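Local atomic coordinates of putative hemoglobin-like oxygen-binding protein (Pseudoalteromonas haloplanktis, PDB entry 4UUR), a protein that binds heme as a group II truncated hemoglobin of a cold-adapted Antarctic marine bacterium and probably binds or carries oxygen. Residues Glu31-Asp43 against Ile65-Leu77. Numbering follows the deposited sequence.
Sequences EAGALAIANRFYD and IRQVFFEFLSGWL. With HEM (protoporphyrin IX containing Fe), chain C.
A38 and F70 meet where helices 31-45 and 63-76 come closest, in what should be the B/E helix pair of the two-over-two truncated globin fold. The axes of segments 31-43 and 65-76 approach to 8.7 Å, with their N-to-C directions 135° apart, and small residues permit this: A38 sits as a knob in the hole formed by R66, F69, F70 and L73, while A34 packs against the rim of the F70 ring. F70 returns the favour as a knob among E31, A34, L35 and A38, and L35 CD2 lies over one face of its ring, a CH-pi contact 3.9 Å from the centroid. Deeper in, I37 CG2 touches L73 CD1.

Toward the heme the packing turns aromatic. The Y42 ring presents its edge to the face of F69, offset, with the planes at 78°; F41 CD2 lies over the centre of one face of Y42, and I65 CG2 over the rim of the opposite face. F69, itself part of this cluster, has its CG turned away from the backbone N (chi1 -171°), which carries the ring toward the porphyrin: F69 CE1 is 4.0 Å from HEM CHD. I65, V68 and F72 also line the heme pocket, so the helix pairing forms part of its distal wall, on the side of the iron-bound water.

R66 carries the polar contacts. Its extended chain runs past Y42, whose CB covers one guanidinium face. NH1 donates to both N39 O and N39 OD1, in each case on a lone pair in the carbonyl plane, while N39 O also accepts from D43 N. The salt bridge completes the grip: R66 NH2 meets D43 OD1 at 2.6 Å, nearly along the carboxylate C-O axis.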
loop_
_atom_site.group_PDB
_atom_site.type_symbol
_atom_site.label_atom_id
_atom_site.label_comp_id
_atom_site.label_asym_id
_atom_site.label_seq_id
_atom_site.Cartn_x
_atom_site.Cartn_y
_atom_site.Cartn_z
ATOM N N GLU A 31 -4.751 8.787 11.693
ATOM C CA GLU A 31 -5.009 9.280 10.357
ATOM C C GLU A 31 -3.766 9.839 9.666
ATOM O O GLU A 31 -3.426 9.399 8.537
ATOM C CB GLU A 31 -6.104 10.357 10.406
ATOM C CG GLU A 31 -6.254 11.179 9.131
ATOM C CD GLU A 31 -7.610 11.865 9.048
ATOM O OE1 GLU A 31 -8.653 11.186 9.197
ATOM O OE2 GLU A 31 -7.635 13.091 8.837
ATOM N N ALA A 32 -3.137 10.814 10.327
ATOM C CA ALA A 32 -1.895 11.425 9.878
ATOM C C ALA A 32 -0.782 10.390 9.545
ATOM O O ALA A 32 -0.017 10.585 8.616
ATOM C CB ALA A 32 -1.402 12.425 10.909
ATOM N N GLY A 33 -0.746 9.294 10.291
ATOM C CA GLY A 33 0.161 8.189 10.043
ATOM C C GLY A 33 -0.213 7.404 8.800
ATOM O O GLY A 33 0.644 7.073 7.994
ATOM N N ALA A 34 -1.493 7.061 8.654
ATOM C CA ALA A 34 -1.966 6.368 7.448
ATOM C C ALA A 34 -1.786 7.229 6.198
ATOM O O ALA A 34 -1.277 6.758 5.194
ATOM C CB ALA A 34 -3.411 6.000 7.607
ATOM N N LEU A 35 -2.202 8.492 6.274
ATOM C CA LEU A 35 -1.966 9.456 5.192
ATOM C C LEU A 35 -0.502 9.524 4.787
ATOM O O LEU A 35 -0.216 9.448 3.608
ATOM C CB LEU A 35 -2.379 10.870 5.539
ATOM C CG LEU A 35 -3.602 11.496 4.861
ATOM C CD1 LEU A 35 -3.455 13.028 4.902
ATOM C CD2 LEU A 35 -3.848 11.007 3.434
ATOM N N ALA A 36 0.399 9.668 5.756
ATOM C CA ALA A 36 1.832 9.774 5.457
ATOM C C ALA A 36 2.390 8.545 4.784
ATOM O O ALA A 36 3.242 8.675 3.947
ATOM C CB ALA A 36 2.652 10.090 6.708
ATOM N N ILE A 37 1.940 7.356 5.155
ATOM C CA ILE A 37 2.363 6.125 4.475
ATOM C C ILE A 37 1.890 6.040 2.998
ATOM O O ILE A 37 2.656 5.672 2.064
ATOM C CB ILE A 37 1.903 4.890 5.264
ATOM C CG1 ILE A 37 2.713 4.824 6.559
ATOM C CG2 ILE A 37 2.046 3.593 4.451
ATOM C CD1 ILE A 37 2.319 3.698 7.493
ATOM N N ALA A 38 0.628 6.365 2.797
ATOM C CA ALA A 38 0.025 6.308 1.490
ATOM C C ALA A 38 0.748 7.281 0.567
ATOM O O ALA A 38 1.104 6.954 -0.574
ATOM C CB ALA A 38 -1.458 6.669 1.603
ATOM N N ASN A 39 0.982 8.489 1.068
ATOM C CA ASN A 39 1.601 9.491 0.274
ATOM C C ASN A 39 3.043 9.260 0.008
ATOM O O ASN A 39 3.467 9.531 -1.083
ATOM C CB ASN A 39 1.362 10.897 0.818
ATOM C CG ASN A 39 -0.017 11.398 0.460
ATOM O OD1 ASN A 39 -0.411 11.422 -0.698
ATOM N ND2 ASN A 39 -0.780 11.703 1.448
ATOM N N ARG A 40 3.791 8.817 0.996
ATOM C CA ARG A 40 5.212 8.487 0.836
ATOM C C ARG A 40 5.394 7.350 -0.179
ATOM O O ARG A 40 6.307 7.388 -1.002
ATOM C CB ARG A 40 5.758 8.012 2.160
ATOM C CG ARG A 40 7.199 7.477 2.133
ATOM C CD ARG A 40 8.224 8.578 2.140
ATOM N NE ARG A 40 8.278 9.177 3.464
ATOM C CZ ARG A 40 9.074 10.181 3.811
ATOM N NH1 ARG A 40 9.903 10.768 2.954
ATOM N NH2 ARG A 40 9.054 10.595 5.046
ATOM N N PHE A 41 4.524 6.346 -0.103
ATOM C CA PHE A 41 4.524 5.204 -1.022
ATOM C C PHE A 41 4.491 5.665 -2.480
ATOM O O PHE A 41 5.337 5.276 -3.269
ATOM C CB PHE A 41 3.311 4.282 -0.725
ATOM C CG PHE A 41 3.208 3.093 -1.638
ATOM C CD1 PHE A 41 4.169 2.097 -1.628
ATOM C CD2 PHE A 41 2.188 2.992 -2.539
ATOM C CE1 PHE A 41 4.088 1.025 -2.489
ATOM C CE2 PHE A 41 2.085 1.908 -3.375
ATOM C CZ PHE A 41 3.025 0.915 -3.337
ATOM N N TYR A 42 3.518 6.506 -2.821
ATOM C CA TYR A 42 3.366 6.992 -4.188
ATOM C C TYR A 42 4.442 8.012 -4.525
ATOM O O TYR A 42 4.876 8.118 -5.670
ATOM C CB TYR A 42 1.940 7.575 -4.353
ATOM C CG TYR A 42 0.886 6.455 -4.393
ATOM C CD1 TYR A 42 0.904 5.509 -5.414
ATOM C CD2 TYR A 42 -0.060 6.322 -3.411
ATOM C CE1 TYR A 42 0.011 4.438 -5.439
ATOM C CE2 TYR A 42 -0.999 5.291 -3.440
ATOM C CZ TYR A 42 -0.957 4.333 -4.465
ATOM O OH TYR A 42 -1.852 3.274 -4.520
ATOM N N ASP A 43 4.887 8.768 -3.534
ATOM C CA ASP A 43 5.942 9.732 -3.769
ATOM C C ASP A 43 7.205 9.065 -4.270
ATOM O O ASP A 43 7.862 9.557 -5.193
ATOM C CB ASP A 43 6.204 10.495 -2.489
ATOM C CG ASP A 43 5.243 11.693 -2.317
ATOM O OD1 ASP A 43 4.432 11.975 -3.238
ATOM O OD2 ASP A 43 5.344 12.356 -1.277
ATOM N N ILE A 65 -6.090 7.835 -6.324
ATOM C CA ILE A 65 -5.525 6.599 -5.781
ATOM C C ILE A 65 -4.752 6.854 -4.468
ATOM O O ILE A 65 -4.728 5.995 -3.585
ATOM C CB ILE A 65 -4.638 5.857 -6.821
ATOM C CG1 ILE A 65 -4.216 4.499 -6.315
ATOM C CG2 ILE A 65 -3.365 6.633 -7.126
ATOM C CD1 ILE A 65 -5.368 3.600 -5.984
ATOM N N ARG A 66 -4.107 8.023 -4.349
ATOM C CA ARG A 66 -3.528 8.408 -3.080
ATOM C C ARG A 66 -4.604 8.346 -1.961
ATOM O O ARG A 66 -4.387 7.715 -0.902
ATOM C CB ARG A 66 -2.934 9.794 -3.149
ATOM C CG ARG A 66 -1.605 9.840 -3.849
ATOM C CD ARG A 66 -1.116 11.284 -3.954
ATOM N NE ARG A 66 0.175 11.388 -4.631
ATOM C CZ ARG A 66 1.389 11.236 -4.069
ATOM N NH1 ARG A 66 1.558 10.969 -2.784
ATOM N NH2 ARG A 66 2.458 11.362 -4.798
ATOM N N GLN A 67 -5.742 8.987 -2.229
ATOM C CA GLN A 67 -6.864 9.085 -1.298
ATOM C C GLN A 67 -7.478 7.707 -1.044
ATOM O O GLN A 67 -7.680 7.296 0.092
ATOM C CB GLN A 67 -7.903 10.057 -1.861
ATOM C CG GLN A 67 -9.246 10.150 -1.125
ATOM C CD GLN A 67 -9.108 10.556 0.330
ATOM O OE1 GLN A 67 -8.372 11.498 0.679
ATOM N NE2 GLN A 67 -9.810 9.840 1.199
ATOM N N VAL A 68 -7.740 6.963 -2.105
ATOM C CA VAL A 68 -8.317 5.620 -1.957
ATOM C C VAL A 68 -7.416 4.704 -1.161
ATOM O O VAL A 68 -7.876 4.036 -0.253
ATOM C CB VAL A 68 -8.633 4.985 -3.320
ATOM C CG1 VAL A 68 -8.989 3.512 -3.181
ATOM C CG2 VAL A 68 -9.803 5.717 -3.954
ATOM N N PHE A 69 -6.124 4.649 -1.500
ATOM C CA PHE A 69 -5.188 3.787 -0.763
ATOM C C PHE A 69 -5.174 4.179 0.709
ATOM O O PHE A 69 -5.124 3.313 1.555
ATOM C CB PHE A 69 -3.775 3.899 -1.327
ATOM C CG PHE A 69 -2.805 2.894 -0.767
ATOM C CD1 PHE A 69 -3.071 1.546 -0.805
ATOM C CD2 PHE A 69 -1.604 3.289 -0.274
ATOM C CE1 PHE A 69 -2.187 0.609 -0.291
ATOM C CE2 PHE A 69 -0.676 2.389 0.172
ATOM C CZ PHE A 69 -0.968 1.038 0.177
ATOM N N PHE A 70 -5.200 5.472 1.010
ATOM C CA PHE A 70 -5.287 5.937 2.405
ATOM C C PHE A 70 -6.529 5.371 3.108
ATOM O O PHE A 70 -6.423 4.755 4.190
ATOM C CB PHE A 70 -5.330 7.461 2.466
ATOM C CG PHE A 70 -5.962 8.004 3.714
ATOM C CD1 PHE A 70 -5.344 7.849 4.953
ATOM C CD2 PHE A 70 -7.168 8.703 3.653
ATOM C CE1 PHE A 70 -5.926 8.358 6.109
ATOM C CE2 PHE A 70 -7.762 9.211 4.803
ATOM C CZ PHE A 70 -7.145 9.027 6.035
ATOM N N GLU A 71 -7.693 5.581 2.477
ATOM C CA GLU A 71 -8.955 5.038 2.948
ATOM C C GLU A 71 -8.797 3.586 3.243
ATOM O O GLU A 71 -9.283 3.115 4.261
ATOM C CB GLU A 71 -10.069 5.233 1.909
ATOM C CG GLU A 71 -10.672 6.624 1.910
ATOM C CD GLU A 71 -11.263 7.044 0.565
ATOM O OE1 GLU A 71 -11.688 6.220 -0.293
ATOM O OE2 GLU A 71 -11.281 8.253 0.346
ATOM N N PHE A 72 -8.084 2.861 2.382
ATOM C CA PHE A 72 -7.890 1.420 2.640
ATOM C C PHE A 72 -7.056 1.175 3.864
ATOM O O PHE A 72 -7.433 0.355 4.719
ATOM C CB PHE A 72 -7.289 0.691 1.460
ATOM C CG PHE A 72 -6.823 -0.688 1.782
ATOM C CD1 PHE A 72 -7.725 -1.749 1.858
ATOM C CD2 PHE A 72 -5.457 -0.939 1.993
ATOM C CE1 PHE A 72 -7.269 -3.036 2.146
ATOM C CE2 PHE A 72 -4.999 -2.200 2.264
ATOM C CZ PHE A 72 -5.903 -3.257 2.342
ATOM N N LEU A 73 -5.946 1.903 3.953
ATOM C CA LEU A 73 -5.015 1.785 5.092
ATOM C C LEU A 73 -5.676 2.136 6.426
ATOM O O LEU A 73 -5.433 1.470 7.399
ATOM C CB LEU A 73 -3.753 2.642 4.899
ATOM C CG LEU A 73 -2.786 2.109 3.865
ATOM C CD1 LEU A 73 -1.566 3.021 3.773
ATOM C CD2 LEU A 73 -2.404 0.685 4.181
ATOM N N SER A 74 -6.510 3.163 6.476
ATOM C CA SER A 74 -7.171 3.453 7.737
ATOM C C SER A 74 -7.884 2.220 8.346
ATOM O O SER A 74 -7.730 1.961 9.517
ATOM C CB SER A 74 -8.149 4.596 7.624
ATOM O OG SER A 74 -8.968 4.606 8.800
ATOM N N GLY A 75 -8.617 1.438 7.565
ATOM C CA GLY A 75 -9.240 0.253 8.111
ATOM C C GLY A 75 -8.343 -0.956 8.224
ATOM O O GLY A 75 -8.398 -1.688 9.190
ATOM N N TRP A 76 -7.501 -1.197 7.234
ATOM C CA TRP A 76 -6.579 -2.333 7.321
ATOM C C TRP A 76 -5.662 -2.265 8.557
ATOM O O TRP A 76 -5.131 -3.290 8.991
ATOM C CB TRP A 76 -5.726 -2.383 6.072
ATOM C CG TRP A 76 -4.955 -3.593 5.923
ATOM C CD1 TRP A 76 -5.426 -4.804 5.567
ATOM C CD2 TRP A 76 -3.522 -3.724 6.017
ATOM N NE1 TRP A 76 -4.383 -5.707 5.457
ATOM C CE2 TRP A 76 -3.208 -5.064 5.750
ATOM C CE3 TRP A 76 -2.480 -2.828 6.306
ATOM C CZ2 TRP A 76 -1.889 -5.543 5.749
ATOM C CZ3 TRP A 76 -1.186 -3.296 6.332
ATOM C CH2 TRP A 76 -0.895 -4.641 6.043
ATOM N N LEU A 77 -5.439 -1.055 9.074
ATOM C CA LEU A 77 -4.633 -0.846 10.307
ATOM C C LEU A 77 -5.481 -0.680 11.618
ATOM O O LEU A 77 -4.934 -0.546 12.721
ATOM C CB LEU A 77 -3.738 0.386 10.135
ATOM C CG LEU A 77 -2.715 0.451 9.001
ATOM C CD1 LEU A 77 -2.299 1.893 8.807
ATOM C CD2 LEU A 77 -1.491 -0.436 9.203
HETATM C CHA HEM C . -5.340 -0.268 -7.026
HETATM C CHB HEM C . -1.248 -2.172 -8.854
HETATM C CHC HEM C . -0.679 -4.587 -4.679
HETATM C CHD HEM C . -4.116 -1.923 -2.707
HETATM C C1A HEM C . -4.306 -0.596 -7.885
HETATM C C2A HEM C . -4.172 -0.120 -9.190
HETATM C C3A HEM C . -3.013 -0.638 -9.687
HETATM C C4A HEM C . -2.419 -1.462 -8.703
HETATM C CMA HEM C . -2.443 -0.397 -11.079
HETATM C CAA HEM C . -5.112 0.794 -9.950
HETATM C CBA HEM C . -5.363 2.121 -9.235
HETATM C CGA HEM C . -5.616 3.307 -10.142
HETATM O O1A HEM C . -4.775 3.819 -10.910
HETATM O O2A HEM C . -6.738 3.834 -10.062
HETATM C C1B HEM C . -0.761 -3.040 -7.863
HETATM C C2B HEM C . 0.296 -3.980 -8.059
HETATM C C3B HEM C . 0.450 -4.671 -6.884
HETATM C C4B HEM C . -0.589 -4.152 -5.998
HETATM C CMB HEM C . 1.102 -4.081 -9.342
HETATM C CAB HEM C . 1.314 -5.778 -6.367
HETATM C CBB HEM C . 2.078 -6.471 -7.147
HETATM C C1C HEM C . -1.499 -4.019 -3.714
HETATM C C2C HEM C . -1.485 -4.283 -2.335
HETATM C C3C HEM C . -2.495 -3.528 -1.791
HETATM C C4C HEM C . -3.076 -2.781 -2.843
HETATM C CMC HEM C . -0.550 -5.269 -1.647
HETATM C CAC HEM C . -2.928 -3.369 -0.385
HETATM C CBC HEM C . -2.234 -3.863 0.634
HETATM C C1D HEM C . -4.714 -1.325 -3.772
HETATM C C2D HEM C . -5.949 -0.565 -3.594
HETATM C C3D HEM C . -6.278 -0.113 -4.785
HETATM C C4D HEM C . -5.257 -0.606 -5.695
HETATM C CMD HEM C . -6.748 -0.323 -2.344
HETATM C CAD HEM C . -7.520 0.689 -5.133
HETATM C CBD HEM C . -8.534 -0.343 -5.635
HETATM C CGD HEM C . -9.917 0.232 -5.961
HETATM O O1D HEM C . -10.142 1.452 -5.975
HETATM O O2D HEM C . -10.885 -0.506 -6.233
HETATM N NA HEM C . -3.191 -1.387 -7.587
HETATM N NB HEM C . -1.224 -3.194 -6.639
HETATM N NC HEM C . -2.435 -3.097 -3.980
HETATM N ND HEM C . -4.303 -1.285 -5.020
HETATM FE FE HEM C . -2.851 -2.200 -5.791
HETATM O O HOH W 1 -1.596 -0.467 -5.310
#